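Local atomic coordinates of sensor protein kinase WalK (Staphylococcus aureus, PDB entry 4YWZ), a protein that probably senses an extracellular signal and passes it on by phosphorylation, as the essential histidine kinase of the WalKR two-component system. Residues Lys32-Lys37 with Asn41-Ile46; Lys24-Ser29 with Ser51-Met56; Lys108-Gly111 with Arg116-Val119; Asp89-Lys94 with Val119-Val124; Gln69-Thr74 with Arg80-Gln85. The protein carries 1 engineered substitution. All coordinates share one frame; numbering follows the deposited sequence.

Overall arrangement
The five contacts trace a Cache-type receptor domain, in which a long helix packs on a five-stranded antiparallel sheet. Contacts 1 and 2 share helix 7-37, with contact 1 nested inside the loop that contact 2 closes, their centres 14 Å apart. Contacts 5, 4 and 3 then involve the sheet: contact 5 at edge strand 71-74, contacts 4 and 3 along strand 114-126, where they share Val119. Contacts 1 and 3 lie on opposite sides of the chain's centre, about 31 Å between centres. Contact 1 touches contact 5 through Gln43 and Ile72, contact 2 reaches contact 4 through Glu27, and Gln69 joins contact 5 to contact 4, so the contacts at the helices and at the sheet form a connected set.

Contact 1 (Lys32-Lys37 with Asn41-Ile46); sequences KVYDEK and NAQKDI
Val33, Tyr34 and Lys37, near the C-terminal end of helix 7-37, meet Ala42 and Asp45 in a corner between that helix end and the short helix 39-42 with the turn that follows it. It illustrates how a small residue lets two helix ends come close: the CA atoms of Tyr34 and Ala42 are 5.3 Å apart. Ala42 CB lies over one face of the Tyr34 ring, shifted toward the rim, in a CH-pi contact 3.9 Å from the ring centroid. The same methyl group meets Val33 CG1 at 3.6 Å. At the edge of the ring, near its plane, Ile46 CD1 approaches Tyr34 OH to 3.7 Å. The hydroxyl reaches Gln43 indirectly, through a water in the ring plane that donates to Gln43 OE1.

On the outer side, Lys37 extends its chain beyond CG, and the Lys37 and Asp45 side chains cross at about a right angle. Lys37 NZ forms a salt bridge of 2.8 Å to Asp45 OD2, which accepts with its syn lone pair, on the side of the other carboxylate oxygen. Two further waters donate to Lys37 O and accept from Asn41 N and Asn41 ND2 respectively, satisfying a carbonyl at the helix end. The corner also bears on two strands that are not neighbours in the sheet: Tyr34 touches Val126 of strand 114-126, while Gln43 and Ile46 touch Phe64 of strand 59-66.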
# COMPACT_ATOMS: atom_id res chain seq x y z
N LYS A 32 -18.78 -15.76 9.23
CA LYS A 32 -18.54 -16.66 10.40
C LYS A 32 -19.38 -16.22 11.56
O LYS A 32 -19.91 -17.07 12.28
CB LYS A 32 -17.03 -16.69 10.74
CG LYS A 32 -16.32 -17.44 9.65
CD LYS A 32 -14.95 -17.99 10.01
CE LYS A 32 -14.43 -18.84 8.85
NZ LYS A 32 -12.95 -18.99 8.89
N VAL A 33 -19.54 -14.91 11.77
CA VAL A 33 -20.37 -14.44 12.84
C VAL A 33 -21.85 -14.86 12.67
O VAL A 33 -22.51 -15.29 13.62
CB VAL A 33 -20.30 -12.92 13.05
CG1 VAL A 33 -21.03 -12.58 14.31
CG2 VAL A 33 -18.87 -12.54 13.30
N TYR A 34 -22.34 -14.80 11.42
CA TYR A 34 -23.70 -15.34 11.14
C TYR A 34 -23.82 -16.86 11.40
O TYR A 34 -24.79 -17.29 12.02
CB TYR A 34 -24.04 -15.05 9.69
CG TYR A 34 -24.61 -13.66 9.50
CD1 TYR A 34 -23.77 -12.56 9.54
CD2 TYR A 34 -25.91 -13.44 9.29
CE1 TYR A 34 -24.28 -11.25 9.42
CE2 TYR A 34 -26.44 -12.15 9.14
CZ TYR A 34 -25.61 -11.06 9.20
OH TYR A 34 -26.19 -9.80 9.02
N ASP A 35 -22.83 -17.62 10.96
CA ASP A 35 -22.81 -19.10 11.12
C ASP A 35 -22.81 -19.42 12.61
O ASP A 35 -23.41 -20.39 13.06
CB ASP A 35 -21.60 -19.71 10.52
CG ASP A 35 -21.58 -19.71 9.00
OD1 ASP A 35 -22.65 -19.73 8.39
OD2 ASP A 35 -20.45 -19.78 8.47
N GLU A 36 -22.19 -18.55 13.41
CA GLU A 36 -22.03 -18.89 14.82
C GLU A 36 -23.15 -18.41 15.67
O GLU A 36 -23.56 -19.14 16.60
CB GLU A 36 -20.71 -18.39 15.35
CG GLU A 36 -19.54 -19.18 14.76
CD GLU A 36 -18.17 -18.69 15.25
OE1 GLU A 36 -18.11 -17.92 16.25
OE2 GLU A 36 -17.15 -19.08 14.61
N LYS A 37 -23.67 -17.20 15.42
CA LYS A 37 -24.62 -16.51 16.28
C LYS A 37 -26.03 -16.39 15.78
O LYS A 37 -26.94 -16.01 16.56
CB LYS A 37 -24.12 -15.08 16.55
CG LYS A 37 -22.72 -15.06 17.24
CD LYS A 37 -22.48 -13.74 17.96
CE LYS A 37 -21.12 -13.76 18.66
NZ LYS A 37 -20.92 -12.43 19.29
N ASN A 41 -28.32 -11.74 16.27
CA ASN A 41 -27.16 -11.39 17.12
C ASN A 41 -25.90 -11.04 16.36
O ASN A 41 -25.03 -10.34 16.87
CB ASN A 41 -26.91 -12.49 18.14
CG ASN A 41 -28.00 -12.55 19.23
OD1 ASN A 41 -28.66 -11.57 19.55
ND2 ASN A 41 -28.18 -13.71 19.78
N ALA A 42 -25.72 -11.58 15.16
CA ALA A 42 -24.50 -11.25 14.40
C ALA A 42 -24.48 -9.80 13.99
O ALA A 42 -23.38 -9.15 13.96
CB ALA A 42 -24.40 -12.09 13.16
N GLN A 43 -25.68 -9.32 13.61
CA GLN A 43 -25.84 -8.01 12.94
C GLN A 43 -25.41 -6.85 13.88
O GLN A 43 -25.41 -5.69 13.48
CB GLN A 43 -27.24 -7.80 12.24
CG GLN A 43 -27.07 -6.90 10.97
CD GLN A 43 -28.31 -6.63 10.02
OE1 GLN A 43 -28.32 -6.93 8.74
NE2 GLN A 43 -29.30 -5.93 10.60
N LYS A 44 -24.98 -7.18 15.09
CA LYS A 44 -24.42 -6.20 16.01
C LYS A 44 -22.89 -6.23 16.13
O LYS A 44 -22.31 -5.33 16.73
CB LYS A 44 -25.04 -6.39 17.40
CG LYS A 44 -26.56 -6.46 17.38
CD LYS A 44 -27.09 -7.80 17.89
CE LYS A 44 -27.17 -7.85 19.43
NZ LYS A 44 -28.39 -8.57 19.91
N ASP A 45 -22.25 -7.28 15.59
CA ASP A 45 -20.79 -7.41 15.61
C ASP A 45 -20.22 -6.86 14.26
O ASP A 45 -18.98 -6.78 14.12
CB ASP A 45 -20.33 -8.87 15.70
CG ASP A 45 -20.64 -9.51 17.06
OD1 ASP A 45 -21.13 -8.80 17.95
OD2 ASP A 45 -20.31 -10.70 17.22
N ILE A 46 -21.10 -6.45 13.35
CA ILE A 46 -20.64 -6.02 12.01
C ILE A 46 -19.83 -4.71 12.14
O ILE A 46 -18.77 -4.55 11.51
CB ILE A 46 -21.81 -5.86 11.03
CG1 ILE A 46 -22.38 -7.24 10.69
CG2 ILE A 46 -21.44 -5.19 9.73
CD1 ILE A 46 -23.70 -7.17 9.96
O HOH W 1 -28.84 -9.61 8.37
O HOH W 2 -29.25 -14.49 16.46
O HOH W 3 -26.73 -16.01 19.29

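Contact 2 (Lys24-Ser29 with Ser51-Met56); sequences KQLEIS and SEYANM. Engineered in segment 51-56: Met56 (natural residue Arg).
Leu26 lays its CB and CD1 over one face of the Tyr53 ring, the two side chains sliding past each other in opposite directions between helix 7-37 and helix 46-54. Leu26 CB stands over the centre of the ring, 3.8 Å from its centroid and 9° off the normal, a well-aligned CH-pi contact. With Leu26 CG anti to the backbone N (chi1 176°), the branch runs back across the same face, and Leu26 CD1 comes within 3.7 Å of Tyr53 CD2. The far end of the ring passes over the helix backbone, with Tyr53 CZ at 3.7 Å from Leu26 N.

Beyond the ring, the phenol oxygen arrives beside the aliphatic part of Gln25, where Gln25 CG is 3.5 Å from Tyr53 OH. The Gln25 chain bends at its second torsion and leads its amide away. No direct hydrogen bond joins the segments; instead a water accepts from Tyr53 OH at 2.6 Å and donates to Ser29 OG at 3.2 Å. The contact thus shows a tyrosine divided between two tasks, its ring covering a leucine while its hydroxyl is satisfied through solvent.

Ile150 of the second subunit packs on Tyr53, and Leu7 of the second subunit packs on Gln25, so the site borders the dimer interface. Within the chain, Leu26 also meets Leu49 and Leu50 of helix 46-54, and both Leu26 and Tyr53 rest on Ile62 of strand 59-66, so the contact lies where the two helices meet the sheet.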
# COMPACT_ATOMS: atom_id res chain seq x y z
N LYS A 24 -11.93 -9.62 1.26
CA LYS A 24 -12.33 -11.05 1.29
C LYS A 24 -12.28 -11.53 2.73
O LYS A 24 -13.14 -12.24 3.19
CB LYS A 24 -11.47 -11.91 0.41
CG LYS A 24 -11.93 -13.40 0.42
CD LYS A 24 -13.42 -13.63 0.21
CE LYS A 24 -13.72 -15.12 -0.07
NZ LYS A 24 -15.16 -15.19 -0.44
N GLN A 25 -11.25 -11.18 3.46
CA GLN A 25 -11.19 -11.61 4.81
C GLN A 25 -12.25 -10.97 5.69
O GLN A 25 -12.79 -11.61 6.58
CB GLN A 25 -9.70 -11.39 5.35
CG GLN A 25 -9.50 -12.18 6.62
CD GLN A 25 -9.44 -13.64 6.37
OE1 GLN A 25 -8.85 -14.08 5.39
NE2 GLN A 25 -10.23 -14.38 7.13
N LEU A 26 -12.62 -9.70 5.46
CA LEU A 26 -13.73 -9.12 6.14
C LEU A 26 -15.04 -9.90 5.84
O LEU A 26 -15.85 -10.13 6.76
CB LEU A 26 -13.90 -7.66 5.73
CG LEU A 26 -15.07 -6.84 6.26
CD1 LEU A 26 -15.17 -6.92 7.73
CD2 LEU A 26 -15.02 -5.37 5.76
N GLU A 27 -15.19 -10.24 4.58
CA GLU A 27 -16.44 -10.95 4.15
C GLU A 27 -16.53 -12.29 4.88
O GLU A 27 -17.60 -12.65 5.46
CB GLU A 27 -16.44 -11.15 2.67
CG GLU A 27 -17.70 -11.85 2.12
CD GLU A 27 -17.70 -13.34 2.00
OE1 GLU A 27 -16.58 -13.93 1.94
OE2 GLU A 27 -18.88 -13.96 2.02
N ILE A 28 -15.40 -12.99 4.94
CA ILE A 28 -15.33 -14.31 5.64
C ILE A 28 -15.60 -14.14 7.11
O ILE A 28 -16.35 -14.91 7.78
CB ILE A 28 -13.95 -14.99 5.40
CG1 ILE A 28 -13.80 -15.45 3.96
CG2 ILE A 28 -13.75 -16.12 6.45
CD1 ILE A 28 -12.38 -15.84 3.58
N SER A 29 -15.05 -13.08 7.72
CA SER A 29 -15.32 -12.78 9.09
C SER A 29 -16.79 -12.54 9.44
O SER A 29 -17.26 -13.03 10.46
CB SER A 29 -14.45 -11.55 9.64
OG SER A 29 -13.05 -11.84 9.33
N SER A 51 -15.08 -1.33 11.21
CA SER A 51 -14.13 -0.30 11.74
C SER A 51 -12.67 -0.73 11.83
O SER A 51 -11.78 0.12 11.50
CB SER A 51 -14.64 0.15 13.11
OG SER A 51 -15.77 0.98 12.87
N GLU A 52 -12.40 -1.98 12.21
CA GLU A 52 -11.03 -2.52 12.23
C GLU A 52 -10.43 -2.47 10.87
O GLU A 52 -9.28 -2.08 10.67
CB GLU A 52 -11.03 -3.95 12.68
CG GLU A 52 -11.29 -4.14 14.16
CD GLU A 52 -11.46 -5.60 14.56
OE1 GLU A 52 -11.43 -6.51 13.71
OE2 GLU A 52 -11.55 -5.83 15.78
N TYR A 53 -11.18 -2.94 9.86
CA TYR A 53 -10.70 -2.93 8.54
C TYR A 53 -10.44 -1.53 7.91
O TYR A 53 -9.48 -1.39 7.06
CB TYR A 53 -11.61 -3.84 7.63
CG TYR A 53 -11.32 -5.32 7.82
CD1 TYR A 53 -10.62 -6.02 6.89
CD2 TYR A 53 -11.78 -5.99 8.90
CE1 TYR A 53 -10.30 -7.37 7.06
CE2 TYR A 53 -11.46 -7.33 9.09
CZ TYR A 53 -10.78 -7.99 8.13
OH TYR A 53 -10.52 -9.33 8.31
N ALA A 54 -11.29 -0.59 8.28
CA ALA A 54 -11.25 0.73 7.66
C ALA A 54 -10.09 1.52 8.24
O ALA A 54 -9.75 2.57 7.69
CB ALA A 54 -12.55 1.50 7.84
N ASN A 55 -9.48 1.00 9.27
CA ASN A 55 -8.25 1.66 9.80
C ASN A 55 -7.12 1.65 8.83
O ASN A 55 -6.17 2.42 8.98
CB ASN A 55 -7.78 0.91 11.05
CG ASN A 55 -6.89 1.75 11.90
OD1 ASN A 55 -5.70 1.45 12.07
ND2 ASN A 55 -7.46 2.85 12.43
N MSE A 56 -7.14 0.75 7.84
CA MSE A 56 -6.08 0.69 6.89
C MSE A 56 -6.02 2.06 6.21
O MSE A 56 -7.06 2.71 5.95
CB MSE A 56 -6.38 -0.47 5.95
CG MSE A 56 -5.70 -0.43 4.63
SE MSE A 56 -6.55 -2.01 3.82
CE MSE A 56 -5.29 -1.81 2.44
O HOH W 4 -10.59 -10.36 10.67

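Contact 3 (Lys108-Gly111 with Arg116-Val119); sequences KDYG and RVWV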
# COMPACT_ATOMS: atom_id res chain seq x y z
N LYS A 108 -14.90 12.00 -6.63
CA LYS A 108 -15.63 12.40 -5.51
C LYS A 108 -14.84 13.49 -4.76
O LYS A 108 -13.63 13.34 -4.60
CB LYS A 108 -15.88 11.23 -4.59
CG LYS A 108 -16.63 11.52 -3.37
CD LYS A 108 -17.35 10.25 -2.86
CE LYS A 108 -18.06 10.41 -1.57
NZ LYS A 108 -18.92 9.26 -1.17
N ASP A 109 -15.60 14.52 -4.40
CA ASP A 109 -14.98 15.67 -3.65
C ASP A 109 -15.33 15.55 -2.24
O ASP A 109 -16.47 15.66 -1.79
CB ASP A 109 -15.37 16.99 -4.35
CG ASP A 109 -14.79 18.23 -3.69
OD1 ASP A 109 -14.11 18.09 -2.70
OD2 ASP A 109 -15.13 19.33 -4.19
N TYR A 110 -14.33 15.25 -1.43
CA TYR A 110 -14.48 15.13 -0.03
C TYR A 110 -14.17 16.42 0.75
O TYR A 110 -14.24 16.46 1.97
CB TYR A 110 -13.50 14.11 0.47
CG TYR A 110 -13.70 12.69 -0.03
CD1 TYR A 110 -13.05 12.22 -1.15
CD2 TYR A 110 -14.60 11.85 0.58
CE1 TYR A 110 -13.21 10.87 -1.57
CE2 TYR A 110 -14.76 10.54 0.15
CZ TYR A 110 -14.05 10.04 -0.89
OH TYR A 110 -14.24 8.75 -1.39
N GLY A 111 -13.71 17.42 0.02
CA GLY A 111 -13.38 18.73 0.60
C GLY A 111 -12.18 19.39 -0.06
O GLY A 111 -11.87 20.52 0.28
N ARG A 116 -10.06 11.01 -7.68
CA ARG A 116 -10.28 9.58 -8.15
C ARG A 116 -10.35 8.60 -6.99
O ARG A 116 -9.49 8.56 -6.15
CB ARG A 116 -9.23 9.11 -9.10
CG ARG A 116 -9.64 9.44 -10.53
CD ARG A 116 -8.64 9.02 -11.56
NE ARG A 116 -7.53 9.90 -11.42
CZ ARG A 116 -6.64 10.16 -12.35
NH1 ARG A 116 -6.70 9.61 -13.54
NH2 ARG A 116 -5.63 10.98 -12.01
N VAL A 117 -11.44 7.79 -6.94
CA VAL A 117 -11.69 6.85 -5.86
C VAL A 117 -12.10 5.51 -6.46
O VAL A 117 -12.80 5.48 -7.43
CB VAL A 117 -12.82 7.35 -4.95
CG1 VAL A 117 -13.26 6.27 -3.97
CG2 VAL A 117 -12.31 8.58 -4.16
N TRP A 118 -11.62 4.43 -5.94
CA TRP A 118 -11.92 3.14 -6.48
C TRP A 118 -12.97 2.55 -5.57
O TRP A 118 -12.78 2.35 -4.35
CB TRP A 118 -10.69 2.22 -6.54
CG TRP A 118 -10.89 0.95 -7.26
CD1 TRP A 118 -11.32 0.81 -8.52
CD2 TRP A 118 -10.67 -0.40 -6.77
NE1 TRP A 118 -11.40 -0.55 -8.88
CE2 TRP A 118 -11.02 -1.30 -7.82
CE3 TRP A 118 -10.29 -0.93 -5.54
CZ2 TRP A 118 -10.91 -2.69 -7.68
CZ3 TRP A 118 -10.24 -2.31 -5.39
CH2 TRP A 118 -10.56 -3.16 -6.46
N VAL A 119 -14.10 2.13 -6.17
CA VAL A 119 -15.22 1.57 -5.43
C VAL A 119 -15.24 0.07 -5.74
O VAL A 119 -15.15 -0.38 -6.90
CB VAL A 119 -16.60 2.12 -5.90
CG1 VAL A 119 -17.79 1.30 -5.36
CG2 VAL A 119 -16.67 3.61 -5.61
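The beta hairpin of strands 102-109 and 114-126 places Tyr110, in its connecting loop, against Val117 on the returning strand. With Tyr110 CG anti to the carbonyl carbon (chi1 -64°), the ring is directed at that strand. The two side chains come from opposite directions, and Val117 CG2 meets the edge of the Tyr110 ring in its plane. The methyl carbon is 3.6 Å from Tyr110 CE1 and 3.4 Å from Tyr110 OH; the other branch, Val117 CG1, lies 3.7 Å from Tyr110 OH. One face of the ring is lined by Lys108 CG, 3.8 Å above the plane and offset toward the rim.

The hairpin is held by backbone bonds that pair Lys108 with Asp115 and Val117 with Ile106, while an Asx turn shapes the connection between the two strands. There Asp109 OD1 accepts from Gly111 N at 2.8 Å. The polar ends of both residues beside Val117 converge on one carboxylate of strand 129-138: Tyr110 OH is hydrogen-bonded to Glu137 OE1, and Lys108 NZ forms a salt bridge with Glu137 OE2.

Contact 4 (Asp89-Lys94 with Val119-Val124); sequences DSSVQK and VYNIPV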
# COMPACT_ATOMS: atom_id res chain seq x y z
N ASP A 89 -27.89 2.54 -5.33
CA ASP A 89 -26.58 2.38 -5.99
C ASP A 89 -26.66 1.15 -6.88
O ASP A 89 -26.87 0.02 -6.41
CB ASP A 89 -25.50 2.31 -4.95
CG ASP A 89 -24.13 2.16 -5.50
OD1 ASP A 89 -23.86 1.28 -6.36
OD2 ASP A 89 -23.24 2.97 -5.04
N SER A 90 -26.49 1.38 -8.19
CA SER A 90 -26.60 0.31 -9.16
C SER A 90 -25.50 -0.78 -9.05
O SER A 90 -25.74 -1.94 -9.34
CB SER A 90 -26.44 0.89 -10.60
OG SER A 90 -27.68 1.49 -10.82
N SER A 91 -24.32 -0.35 -8.62
CA SER A 91 -23.22 -1.32 -8.48
C SER A 91 -23.47 -2.23 -7.31
O SER A 91 -23.24 -3.44 -7.34
CB SER A 91 -21.84 -0.61 -8.36
OG SER A 91 -21.64 0.08 -7.13
N VAL A 92 -24.06 -1.69 -6.26
CA VAL A 92 -24.45 -2.48 -5.07
C VAL A 92 -25.55 -3.49 -5.49
O VAL A 92 -25.51 -4.67 -5.13
CB VAL A 92 -24.93 -1.61 -3.92
CG1 VAL A 92 -25.61 -2.37 -2.76
CG2 VAL A 92 -23.77 -0.77 -3.38
N GLN A 93 -26.56 -2.99 -6.21
CA GLN A 93 -27.66 -3.85 -6.73
C GLN A 93 -27.10 -5.00 -7.55
O GLN A 93 -27.60 -6.14 -7.39
CB GLN A 93 -28.65 -3.02 -7.55
CG GLN A 93 -29.42 -1.97 -6.77
CD GLN A 93 -30.17 -0.80 -7.53
OE1 GLN A 93 -29.81 -0.38 -8.60
NE2 GLN A 93 -31.13 -0.24 -6.86
N LYS A 94 -26.10 -4.70 -8.41
CA LYS A 94 -25.48 -5.70 -9.25
C LYS A 94 -24.84 -6.81 -8.35
O LYS A 94 -25.02 -8.01 -8.53
CB LYS A 94 -24.60 -5.16 -10.30
CG LYS A 94 -23.96 -6.17 -11.18
CD LYS A 94 -23.09 -5.49 -12.24
CE LYS A 94 -22.64 -6.50 -13.24
NZ LYS A 94 -21.41 -6.12 -13.97
N VAL A 119 -14.10 2.13 -6.17
CA VAL A 119 -15.22 1.57 -5.43
C VAL A 119 -15.24 0.07 -5.74
O VAL A 119 -15.15 -0.38 -6.90
CB VAL A 119 -16.60 2.12 -5.90
CG1 VAL A 119 -17.79 1.30 -5.36
CG2 VAL A 119 -16.67 3.61 -5.61
N TYR A 120 -15.20 -0.72 -4.66
CA TYR A 120 -15.23 -2.22 -4.71
C TYR A 120 -16.40 -2.65 -3.87
O TYR A 120 -16.58 -2.31 -2.70
CB TYR A 120 -13.92 -2.76 -4.19
CG TYR A 120 -13.84 -4.27 -4.18
CD1 TYR A 120 -13.68 -4.90 -5.37
CD2 TYR A 120 -13.92 -4.98 -3.02
CE1 TYR A 120 -13.61 -6.31 -5.43
CE2 TYR A 120 -13.84 -6.36 -3.02
CZ TYR A 120 -13.74 -6.98 -4.23
OH TYR A 120 -13.64 -8.41 -4.29
N ASN A 121 -17.21 -3.55 -4.45
CA ASN A 121 -18.25 -4.21 -3.77
C ASN A 121 -17.99 -5.76 -3.75
O ASN A 121 -17.63 -6.36 -4.77
CB ASN A 121 -19.55 -4.05 -4.56
CG ASN A 121 -20.10 -2.67 -4.49
OD1 ASN A 121 -20.38 -2.19 -3.41
ND2 ASN A 121 -20.25 -2.04 -5.60
N ILE A 122 -18.15 -6.30 -2.55
CA ILE A 122 -18.12 -7.77 -2.36
C ILE A 122 -19.34 -8.21 -1.59
O ILE A 122 -19.64 -7.76 -0.50
CB ILE A 122 -16.81 -8.30 -1.73
CG1 ILE A 122 -16.90 -9.84 -1.61
CG2 ILE A 122 -16.47 -7.62 -0.44
CD1 ILE A 122 -15.60 -10.51 -1.20
N PRO A 123 -20.15 -9.07 -2.23
CA PRO A 123 -21.31 -9.55 -1.51
C PRO A 123 -20.91 -10.53 -0.40
O PRO A 123 -19.96 -11.28 -0.58
CB PRO A 123 -22.12 -10.33 -2.61
CG PRO A 123 -21.22 -10.64 -3.71
CD PRO A 123 -20.10 -9.58 -3.61
N VAL A 124 -21.67 -10.49 0.68
CA VAL A 124 -21.52 -11.36 1.85
C VAL A 124 -22.49 -12.52 1.68
O VAL A 124 -23.66 -12.27 1.46
CB VAL A 124 -21.70 -10.66 3.18
CG1 VAL A 124 -21.47 -11.62 4.32
CG2 VAL A 124 -20.78 -9.44 3.26
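Asn121 reaches from strand 114-126 to Ser91 and Val92 in the first turn of helix 90-98. Its CB leaves the strand toward the helix, and with CG beside the backbone N (chi1 -72°) the amide is set between these two residues. CG remains 4.1 Å from Ser91 OG, the two tip atoms making the nearer contacts. On one branch, Asn121 OD1 lies 3.7 Å from Val92 CG2 and accepts from Asn133 ND2 on strand 129-138. On the other, Asn121 ND2 donates to Ser91 OG at 3.0 Å, with the serine oxygen close to the amide plane but the bond bent to 133° at the hydrogen. This nitrogen also donates to Asn102 OD1 of strand 102-109, so the buried amide is tied to both flanking strands as well as to the helix.

Ser91 continues the chain of bonds: its OG donates to Asp89 OD1 at 2.6 Å, approaching on the syn side. Asp89 OD1 further accepts from Val92 N at 3.0 Å, coming from above the carboxylate plane. Helix segment 90-94 and strand segment 119-124 run 31° apart in N-to-C direction. Asp89 is thus the N-cap of helix 90-98, linked through Ser91 to Asn121 within the antiparallel sheet of a Cache-type domain.

Contact 5 (Gln69-Thr74 with Arg80-Gln85); sequences QIIIAT and RSLINQ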
# COMPACT_ATOMS: atom_id res chain seq x y z
N GLN A 69 -31.05 -3.39 0.26
CA GLN A 69 -30.35 -2.18 -0.07
C GLN A 69 -30.34 -1.12 1.01
O GLN A 69 -30.01 0.05 0.77
CB GLN A 69 -30.79 -1.63 -1.42
CG GLN A 69 -30.63 -2.67 -2.48
CD GLN A 69 -31.24 -2.23 -3.75
OE1 GLN A 69 -30.81 -1.18 -4.35
NE2 GLN A 69 -32.14 -3.09 -4.27
N ILE A 70 -30.61 -1.52 2.24
CA ILE A 70 -30.57 -0.56 3.33
C ILE A 70 -29.18 -0.50 3.92
O ILE A 70 -28.55 -1.56 4.16
CB ILE A 70 -31.53 -1.04 4.45
CG1 ILE A 70 -32.98 -1.16 3.95
CG2 ILE A 70 -31.45 -0.09 5.64
CD1 ILE A 70 -33.49 0.13 3.41
N ILE A 71 -28.66 0.72 4.08
CA ILE A 71 -27.39 0.95 4.71
C ILE A 71 -27.51 0.65 6.19
O ILE A 71 -28.23 1.35 6.92
CB ILE A 71 -26.85 2.33 4.44
CG1 ILE A 71 -26.65 2.52 2.94
CG2 ILE A 71 -25.52 2.54 5.14
CD1 ILE A 71 -26.52 3.95 2.46
N ILE A 72 -26.77 -0.35 6.64
CA ILE A 72 -26.83 -0.85 8.04
C ILE A 72 -25.79 -0.20 8.88
O ILE A 72 -26.01 0.15 10.11
CB ILE A 72 -26.67 -2.41 8.06
CG1 ILE A 72 -27.80 -3.13 7.30
CG2 ILE A 72 -26.61 -2.96 9.48
CD1 ILE A 72 -29.17 -2.69 7.76
N ALA A 73 -24.60 -0.00 8.30
CA ALA A 73 -23.45 0.45 9.08
C ALA A 73 -22.48 1.13 8.13
O ALA A 73 -22.36 0.76 6.98
CB ALA A 73 -22.75 -0.70 9.74
N THR A 74 -21.76 2.09 8.72
CA THR A 74 -20.66 2.77 8.07
C THR A 74 -19.53 2.98 9.06
O THR A 74 -19.73 3.10 10.28
CB THR A 74 -21.06 4.16 7.49
OG1 THR A 74 -19.89 4.80 6.94
CG2 THR A 74 -21.69 5.12 8.51
N ARG A 80 -23.09 9.08 9.40
CA ARG A 80 -24.11 8.41 10.21
C ARG A 80 -25.57 8.70 9.75
O ARG A 80 -26.46 7.82 9.97
CB ARG A 80 -23.85 8.64 11.73
CG ARG A 80 -24.83 9.57 12.45
CD ARG A 80 -24.37 9.90 13.89
NE ARG A 80 -23.10 10.65 13.89
CZ ARG A 80 -22.94 11.92 13.49
NH1 ARG A 80 -23.98 12.63 13.06
NH2 ARG A 80 -21.74 12.48 13.51
N SER A 81 -25.84 9.83 9.11
CA SER A 81 -27.17 10.05 8.54
C SER A 81 -27.61 9.04 7.44
O SER A 81 -28.81 8.86 7.21
CB SER A 81 -27.33 11.47 8.06
OG SER A 81 -26.49 11.79 6.98
N LEU A 82 -26.66 8.36 6.76
CA LEU A 82 -27.02 7.36 5.77
C LEU A 82 -27.63 6.12 6.37
O LEU A 82 -28.29 5.38 5.63
CB LEU A 82 -25.79 6.94 4.96
CG LEU A 82 -25.05 8.04 4.17
CD1 LEU A 82 -23.90 7.40 3.45
CD2 LEU A 82 -26.02 8.76 3.24
N ILE A 83 -27.36 5.81 7.64
CA ILE A 83 -27.84 4.56 8.25
C ILE A 83 -29.37 4.50 8.10
O ILE A 83 -30.08 5.52 8.35
CB ILE A 83 -27.37 4.43 9.72
CG1 ILE A 83 -25.83 4.37 9.77
CG2 ILE A 83 -27.99 3.23 10.42
CD1 ILE A 83 -25.28 4.80 11.09
N ASN A 84 -29.88 3.35 7.72
CA ASN A 84 -31.27 3.07 7.44
C ASN A 84 -31.87 3.67 6.15
O ASN A 84 -33.05 3.46 5.88
CB ASN A 84 -32.13 3.47 8.65
CG ASN A 84 -31.83 2.59 9.84
OD1 ASN A 84 -31.64 1.40 9.70
ND2 ASN A 84 -31.68 3.19 10.98
N GLN A 85 -31.08 4.37 5.38
CA GLN A 85 -31.49 4.81 4.06
C GLN A 85 -31.18 3.76 3.03
O GLN A 85 -30.28 2.96 3.19
CB GLN A 85 -30.80 6.12 3.75
CG GLN A 85 -31.12 7.16 4.82
CD GLN A 85 -30.70 8.59 4.58
OE1 GLN A 85 -29.57 8.90 4.21
NE2 GLN A 85 -31.61 9.50 4.92
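The flat groups joining Ile71 to Asn84 and Gln85 are backbone peptides, which meet through N-H and C=O, each donor lying nearly on the line of the carbonyl bond, with Ile71 CB and Ile70 CG2 among the carbons beside them. They tie edge strand 71-74 to the type II beta turn Leu82-Gln85, in which Asn84 takes the left-handed backbone angles (phi 72°) expected of its position. Ile71 N donates to Gln85 O at 2.9 Å in an almost straight bond of 176°, and Asn84 N donates to Ile71 O at 2.7 Å. A single strand residue thus holds the turn by both its backbone polar atoms.

Further along, the strand turns to its other neighbour: Ile72 and Ala73 both face Phe64 of strand 59-66, forming a classic beta bulge. The loop therefore lines the outer side of an edge strand whose inner side belongs to the sheet.

Isoleucine branches fill in around the bonds. Ile70 CG2 rests 3.6 Å from Asn84 CA, and Ile71 CB approaches Leu82 O to 3.6 Å. Farther out on the same side chain, Ile71 CD1 packs against Leu82 CB at 4.0 Å. A chi1 of -63° sends Ile83 CG1 beside the backbone N and leaves Ile83 CG2 to meet Ile72 O at 3.7 Å.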